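Local coordinates for protein alpha-glucosidase (PDB 5XFM) that probably hydrolyses beta-L-arabinopyranosides and alpha-galactosides as a bifunctional, calcium-binding glycoside hydrolase of family 97, at residues M324-A329 with K548-T553; F529-N534 with V542-M547. The protein carries 1 engineered substitution. All blocks are in the same frame, centred on the assembly; numbering follows the deposited sequence.

Contact 1 of 2, residues M324-A329 with K548-T553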
loop_
_atom_site.group_PDB
_atom_site.type_symbol
_atom_site.label_atom_id
_atom_site.label_comp_id
_atom_site.label_asym_id
_atom_site.label_seq_id
_atom_site.Cartn_x
_atom_site.Cartn_y
_atom_site.Cartn_z
ATOM N N MET A 324 -6.305 -19.479 -19.467
ATOM C CA MET A 324 -5.179 -19.184 -18.601
ATOM C C MET A 324 -5.271 -19.953 -17.281
ATOM O O MET A 324 -4.305 -20.028 -16.522
ATOM C CB MET A 324 -5.103 -17.678 -18.345
ATOM C CG MET A 324 -4.716 -16.880 -19.574
ATOM S SD MET A 324 -3.051 -17.249 -20.162
ATOM C CE MET A 324 -2.070 -16.751 -18.746
ATOM N N GLY A 325 -6.441 -20.523 -17.008
ATOM C CA GLY A 325 -6.662 -21.211 -15.749
ATOM C C GLY A 325 -6.801 -20.197 -14.632
ATOM O O GLY A 325 -6.560 -20.503 -13.460
ATOM N N TYR A 326 -7.174 -18.974 -14.999
ATOM C CA TYR A 326 -7.328 -17.905 -14.018
ATOM C C TYR A 326 -8.658 -18.027 -13.288
ATOM O O TYR A 326 -9.660 -18.461 -13.866
ATOM C CB TYR A 326 -7.203 -16.529 -14.680
ATOM C CG TYR A 326 -5.769 -16.083 -14.880
ATOM C CD1 TYR A 326 -4.712 -16.963 -14.675
ATOM C CD2 TYR A 326 -5.472 -14.776 -15.247
ATOM C CE1 TYR A 326 -3.403 -16.560 -14.849
ATOM C CE2 TYR A 326 -4.164 -14.364 -15.421
ATOM C CZ TYR A 326 -3.136 -15.260 -15.220
ATOM O OH TYR A 326 -1.835 -14.857 -15.393
ATOM N N GLU A 327 -8.648 -17.649 -12.012
ATOM C CA GLU A 327 -9.820 -17.769 -11.150
ATOM C C GLU A 327 -10.899 -16.738 -11.435
ATOM O O GLU A 327 -12.082 -17.004 -11.226
ATOM C CB GLU A 327 -9.419 -17.681 -9.674
ATOM C CG GLU A 327 -8.605 -18.858 -9.166
ATOM C CD GLU A 327 -7.188 -18.881 -9.701
ATOM O OE1 GLU A 327 -6.566 -17.801 -9.787
ATOM O OE2 GLU A 327 -6.696 -19.981 -10.034
ATOM N N TYR A 328 -10.499 -15.549 -11.867
ATOM C CA TYR A 328 -11.448 -14.446 -11.961
ATOM C C TYR A 328 -11.422 -13.713 -13.295
ATOM O O TYR A 328 -10.472 -13.825 -14.075
ATOM C CB TYR A 328 -11.210 -13.457 -10.814
ATOM C CG TYR A 328 -11.420 -14.088 -9.450
ATOM C CD1 TYR A 328 -12.682 -14.522 -9.051
ATOM C CD2 TYR A 328 -10.355 -14.291 -8.584
ATOM C CE1 TYR A 328 -12.876 -15.115 -7.820
ATOM C CE2 TYR A 328 -10.541 -14.884 -7.349
ATOM C CZ TYR A 328 -11.799 -15.294 -6.974
ATOM O OH TYR A 328 -11.984 -15.888 -5.749
ATOM N N ALA A 329 -12.519 -13.012 -13.558
ATOM C CA ALA A 329 -12.590 -12.009 -14.604
ATOM C C ALA A 329 -13.211 -10.739 -14.030
ATOM O O ALA A 329 -14.286 -10.780 -13.427
ATOM C CB ALA A 329 -13.399 -12.514 -15.796
ATOM N N LYS A 548 0.850 -18.487 -16.502
ATOM C CA LYS A 548 -0.061 -19.551 -16.101
ATOM C C LYS A 548 0.225 -20.088 -14.685
ATOM O O LYS A 548 -0.676 -20.609 -14.026
ATOM C CB LYS A 548 -0.021 -20.690 -17.118
ATOM C CG LYS A 548 -0.918 -20.451 -18.326
ATOM C CD LYS A 548 -0.515 -21.324 -19.503
ATOM C CE LYS A 548 -1.709 -21.625 -20.405
ATOM N NZ LYS A 548 -1.550 -21.070 -21.778
ATOM N N ARG A 549 1.466 -19.968 -14.218
ATOM C CA ARG A 549 1.847 -20.526 -12.916
ATOM C C ARG A 549 2.092 -19.478 -11.839
ATOM O O ARG A 549 2.454 -19.824 -10.713
ATOM C CB ARG A 549 3.108 -21.386 -13.045
ATOM C CG ARG A 549 3.030 -22.478 -14.097
ATOM C CD ARG A 549 4.200 -23.446 -13.983
ATOM N NE ARG A 549 4.821 -23.700 -15.282
ATOM C CZ ARG A 549 6.110 -23.494 -15.553
ATOM N NH1 ARG A 549 6.930 -23.040 -14.611
ATOM N NH2 ARG A 549 6.582 -23.747 -16.768
ATOM N N VAL A 550 1.898 -18.206 -12.172
ATOM C CA VAL A 550 2.200 -17.128 -11.230
ATOM C C VAL A 550 1.361 -17.184 -9.939
ATOM O O VAL A 550 0.141 -17.365 -9.971
ATOM C CB VAL A 550 2.030 -15.733 -11.919
ATOM C CG1 VAL A 550 0.572 -15.430 -12.232
ATOM C CG2 VAL A 550 2.650 -14.631 -11.073
ATOM N N PRO A 551 2.033 -17.056 -8.786
ATOM C CA PRO A 551 1.330 -16.945 -7.504
ATOM C C PRO A 551 0.975 -15.495 -7.199
ATOM O O PRO A 551 1.550 -14.590 -7.809
ATOM C CB PRO A 551 2.338 -17.501 -6.492
ATOM C CG PRO A 551 3.680 -17.501 -7.193
ATOM C CD PRO A 551 3.495 -17.078 -8.621
ATOM N N THR A 552 0.019 -15.274 -6.302
ATOM C CA THR A 552 -0.331 -13.915 -5.892
ATOM C C THR A 552 -0.247 -13.768 -4.367
ATOM O O THR A 552 -0.444 -12.683 -3.833
ATOM C CB THR A 552 -1.747 -13.498 -6.372
ATOM O OG1 THR A 552 -2.752 -14.218 -5.649
ATOM C CG2 THR A 552 -1.912 -13.745 -7.864
ATOM N N THR A 553 0.029 -14.871 -3.673
ATOM C CA THR A 553 0.118 -14.868 -2.209
ATOM C C THR A 553 1.461 -15.435 -1.760
ATOM O O THR A 553 2.070 -16.239 -2.467
ATOM C CB THR A 553 -1.011 -15.692 -1.569
ATOM O OG1 THR A 553 -0.932 -17.045 -2.031
ATOM C CG2 THR A 553 -2.372 -15.109 -1.939
#
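Met324 and Tyr326 meet Lys548 and Val550 in the TIM-barrel part of the chain, where helices 311-324 and 541-549 end and run on into loops. Residues 324-329 end helix 311-324 and run into barrel strand 328-331, within the beta-alpha-beta crossover that starts from strand 295-299. Gly325, with positive phi, is the C-prime residue of a Schellman motif, and the turn it makes sends the chain from helix to strand.

The side chain of Met324 can be followed outward. Its CB sits over one face of the Tyr326 ring, 3.7 Å above the plane and offset toward the rim. CG lies anti to the carbonyl carbon (chi1 -69°) and carries the chain to SD, which packs 3.8 Å from CE of Met544 on helix 541-549. Further bends at chi2 and chi3 (both close to -60°) fold the tip back, so that Met324 CE reaches Lys548 CG at 3.9 Å and lies 4.1 Å from Lys548 N. The two chains cross at about a right angle: the sulfur methyl abuts the aliphatic root of the lysine, from which the rest of the chain runs off crosswise. Lys548 CG also lies 3.9 Å from Met324 O, a van der Waals approach to the carbonyl.

Polar groups beside this apolar patch are served by neighbours. Arg296 of strand 295-299 makes a salt bridge from NE to Glu327 OE1, and its two terminal nitrogens reach Gly325 O and Val550 O in weak hydrogen bonds, so one guanidinium links both segments. Tyr326 gives its hydroxyl proton to Met547 O near the end of helix 541-549, which fixes the tip of the buried ring. Against that same hydroxyl oxygen rests a methyl of the other segment, Val550 CG1, 4.0 Å from Tyr326 OH.

Contact 2 of 2, residues F529-N534 with V542-M547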
loop_
_atom_site.group_PDB
_atom_site.type_symbol
_atom_site.label_atom_id
_atom_site.label_comp_id
_atom_site.label_asym_id
_atom_site.label_seq_id
_atom_site.Cartn_x
_atom_site.Cartn_y
_atom_site.Cartn_z
ATOM N N PHE A 529 -4.068 -8.771 -13.879
ATOM C CA PHE A 529 -2.973 -8.423 -14.777
ATOM C C PHE A 529 -3.474 -7.837 -16.084
ATOM O O PHE A 529 -4.626 -8.052 -16.476
ATOM C CB PHE A 529 -2.096 -9.646 -15.060
ATOM C CG PHE A 529 -1.386 -10.175 -13.849
ATOM C CD1 PHE A 529 -1.637 -11.455 -13.384
ATOM C CD2 PHE A 529 -0.477 -9.382 -13.165
ATOM C CE1 PHE A 529 -0.989 -11.937 -12.269
ATOM C CE2 PHE A 529 0.175 -9.858 -12.052
ATOM C CZ PHE A 529 -0.078 -11.140 -11.603
ATOM N N ALA A 530 -2.606 -7.090 -16.758
ATOM C CA ALA A 530 -2.985 -6.442 -18.004
ATOM C C ALA A 530 -2.723 -7.320 -19.233
ATOM O O ALA A 530 -2.267 -6.833 -20.263
ATOM C CB ALA A 530 -2.246 -5.127 -18.137
ATOM N N LEU A 531 -3.037 -8.605 -19.130
ATOM C CA LEU A 531 -2.930 -9.496 -20.276
ATOM C C LEU A 531 -4.124 -9.310 -21.211
ATOM O O LEU A 531 -5.131 -8.709 -20.836
ATOM C CB LEU A 531 -2.835 -10.955 -19.823
ATOM C CG LEU A 531 -1.618 -11.333 -18.986
ATOM C CD1 LEU A 531 -1.651 -12.805 -18.623
ATOM C CD2 LEU A 531 -0.345 -10.983 -19.723
ATOM N N ALA A 532 -4.000 -9.819 -22.430
ATOM C CA ALA A 532 -5.102 -9.806 -23.394
ATOM C C ALA A 532 -5.065 -11.095 -24.226
ATOM O O ALA A 532 -4.008 -11.706 -24.365
ATOM C CB ALA A 532 -5.021 -8.583 -24.269
ATOM N N PRO A 533 -6.219 -11.523 -24.763
ATOM C CA PRO A 533 -6.288 -12.795 -25.498
ATOM C C PRO A 533 -5.243 -12.940 -26.610
ATOM O O PRO A 533 -4.650 -14.014 -26.773
ATOM C CB PRO A 533 -7.700 -12.782 -26.092
ATOM C CG PRO A 533 -8.485 -11.889 -25.208
ATOM C CD PRO A 533 -7.545 -10.903 -24.589
ATOM N N ASN A 534 -5.004 -11.859 -27.345
ATOM C CA ASN A 534 -4.013 -11.859 -28.418
ATOM C C ASN A 534 -2.607 -12.235 -27.946
ATOM O O ASN A 534 -1.767 -12.633 -28.756
ATOM C CB ASN A 534 -3.987 -10.494 -29.105
ATOM C CG ASN A 534 -3.733 -9.362 -28.137
ATOM O OD1 ASN A 534 -4.632 -8.944 -27.411
ATOM N ND2 ASN A 534 -2.513 -8.848 -28.134
ATOM N N VAL A 542 7.087 -18.923 -23.493
ATOM C CA VAL A 542 7.648 -19.038 -22.154
ATOM C C VAL A 542 7.054 -17.996 -21.194
ATOM O O VAL A 542 6.870 -18.270 -19.998
ATOM C CB VAL A 542 9.191 -18.921 -22.182
ATOM C CG1 VAL A 542 9.790 -20.063 -22.987
ATOM C CG2 VAL A 542 9.631 -17.581 -22.748
ATOM N N CYS A 543 6.726 -16.817 -21.719
ATOM C CA CYS A 543 6.107 -15.772 -20.908
ATOM C C CYS A 543 4.698 -16.174 -20.467
ATOM O O CYS A 543 4.354 -16.101 -19.285
ATOM C CB CYS A 543 6.064 -14.449 -21.673
ATOM S SG CYS A 543 7.694 -13.752 -22.039
ATOM N N MET A 544 3.885 -16.607 -21.421
ATOM C CA MET A 544 2.510 -16.971 -21.116
ATOM C C MET A 544 2.456 -18.213 -20.236
ATOM O O MET A 544 1.569 -18.347 -19.382
ATOM C CB MET A 544 1.734 -17.186 -22.411
ATOM C CG MET A 544 1.730 -15.953 -23.287
ATOM S SD MET A 544 1.118 -14.528 -22.370
ATOM C CE MET A 544 -0.590 -15.023 -22.097
ATOM N N ASP A 545 3.433 -19.095 -20.432
ATOM C CA ASP A 545 3.586 -20.286 -19.610
ATOM C C ASP A 545 3.882 -19.890 -18.177
ATOM O O ASP A 545 3.303 -20.448 -17.246
ATOM C CB ASP A 545 4.689 -21.206 -20.145
ATOM C CG ASP A 545 4.239 -22.021 -21.346
ATOM O OD1 ASP A 545 3.034 -22.333 -21.437
ATOM O OD2 ASP A 545 5.092 -22.371 -22.188
ATOM N N PHE A 546 4.793 -18.938 -17.998
ATOM C CA PHE A 546 5.058 -18.437 -16.656
ATOM C C PHE A 546 3.785 -17.862 -16.034
ATOM O O PHE A 546 3.436 -18.193 -14.896
ATOM C CB PHE A 546 6.136 -17.358 -16.657
ATOM C CG PHE A 546 6.273 -16.646 -15.331
ATOM C CD1 PHE A 546 7.032 -17.198 -14.311
ATOM C CD2 PHE A 546 5.612 -15.454 -15.091
ATOM C CE1 PHE A 546 7.146 -16.562 -13.091
ATOM C CE2 PHE A 546 5.720 -14.817 -13.869
ATOM C CZ PHE A 546 6.489 -15.367 -12.873
ATOM N N MET A 547 3.097 -17.003 -16.788
ATOM C CA MET A 547 1.914 -16.317 -16.269
ATOM C C MET A 547 0.831 -17.315 -15.877
ATOM O O MET A 547 -0.013 -17.025 -15.029
ATOM C CB MET A 547 1.376 -15.309 -17.281
ATOM C CG MET A 547 2.273 -14.095 -17.436
ATOM S SD MET A 547 2.614 -13.317 -15.847
ATOM C CE MET A 547 0.984 -12.750 -15.376
#
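A Met-aromatic contact between Met547 and Phe529 joins the loop after barrel strand 526-528 to helix 541-549 in a buried apolar contact. The terminal methyl of Met547 does the touching: CE sits over one face of the Phe529 ring, 3.8 Å from its centroid and 21° off the normal, a CH-pi contact displaced toward the rim. Its shortest approach is 3.5 Å, from Met547 CE to Phe529 CD1. SD stands farther back above the same face, 5.3 Å from the ring centroid, so the sulfur contributes from a distance. Bends at chi2 (-54°) and chi3 (-65°) curl the methionine so that its methyl faces the ring.

Leu531, on the same loop, points its CB toward the helix and packs beside this pair. Its CD1 lies 4.2 Å from Met547 CB and 4.3 Å from Met544 CE, one helical turn earlier, and thus spans both methionines.

Around this cluster, Phe320 of helix 311-324 packs on Leu531, while Thr519 of helix 512-521 touches both Phe529 and Met547, placing the contact among three helices beside the end of strand 526-528.

From the N terminus, the chain first enters contact 1 at 324-329, early in the barrel domain, and returns to it at 548-553 after more than 200 residues, closing a very long loop. Contact 2 falls wholly within that loop: 529-534 leaves the strand that flanks 295-299, and a short loop of seven residues, mostly helix, is closed before 542-547, on the same helix whose end begins 548-553. The two contacts therefore share helix 541-549 and touch one another. Leu531 CD1 packs 3.8 Å from Tyr326 OH, and Val550 CG1 lies 3.8 Å from Phe529 CE1. Together they tie helix 541-549 and its neighbouring loops to helix 311-324 and the turn into strand 328-331.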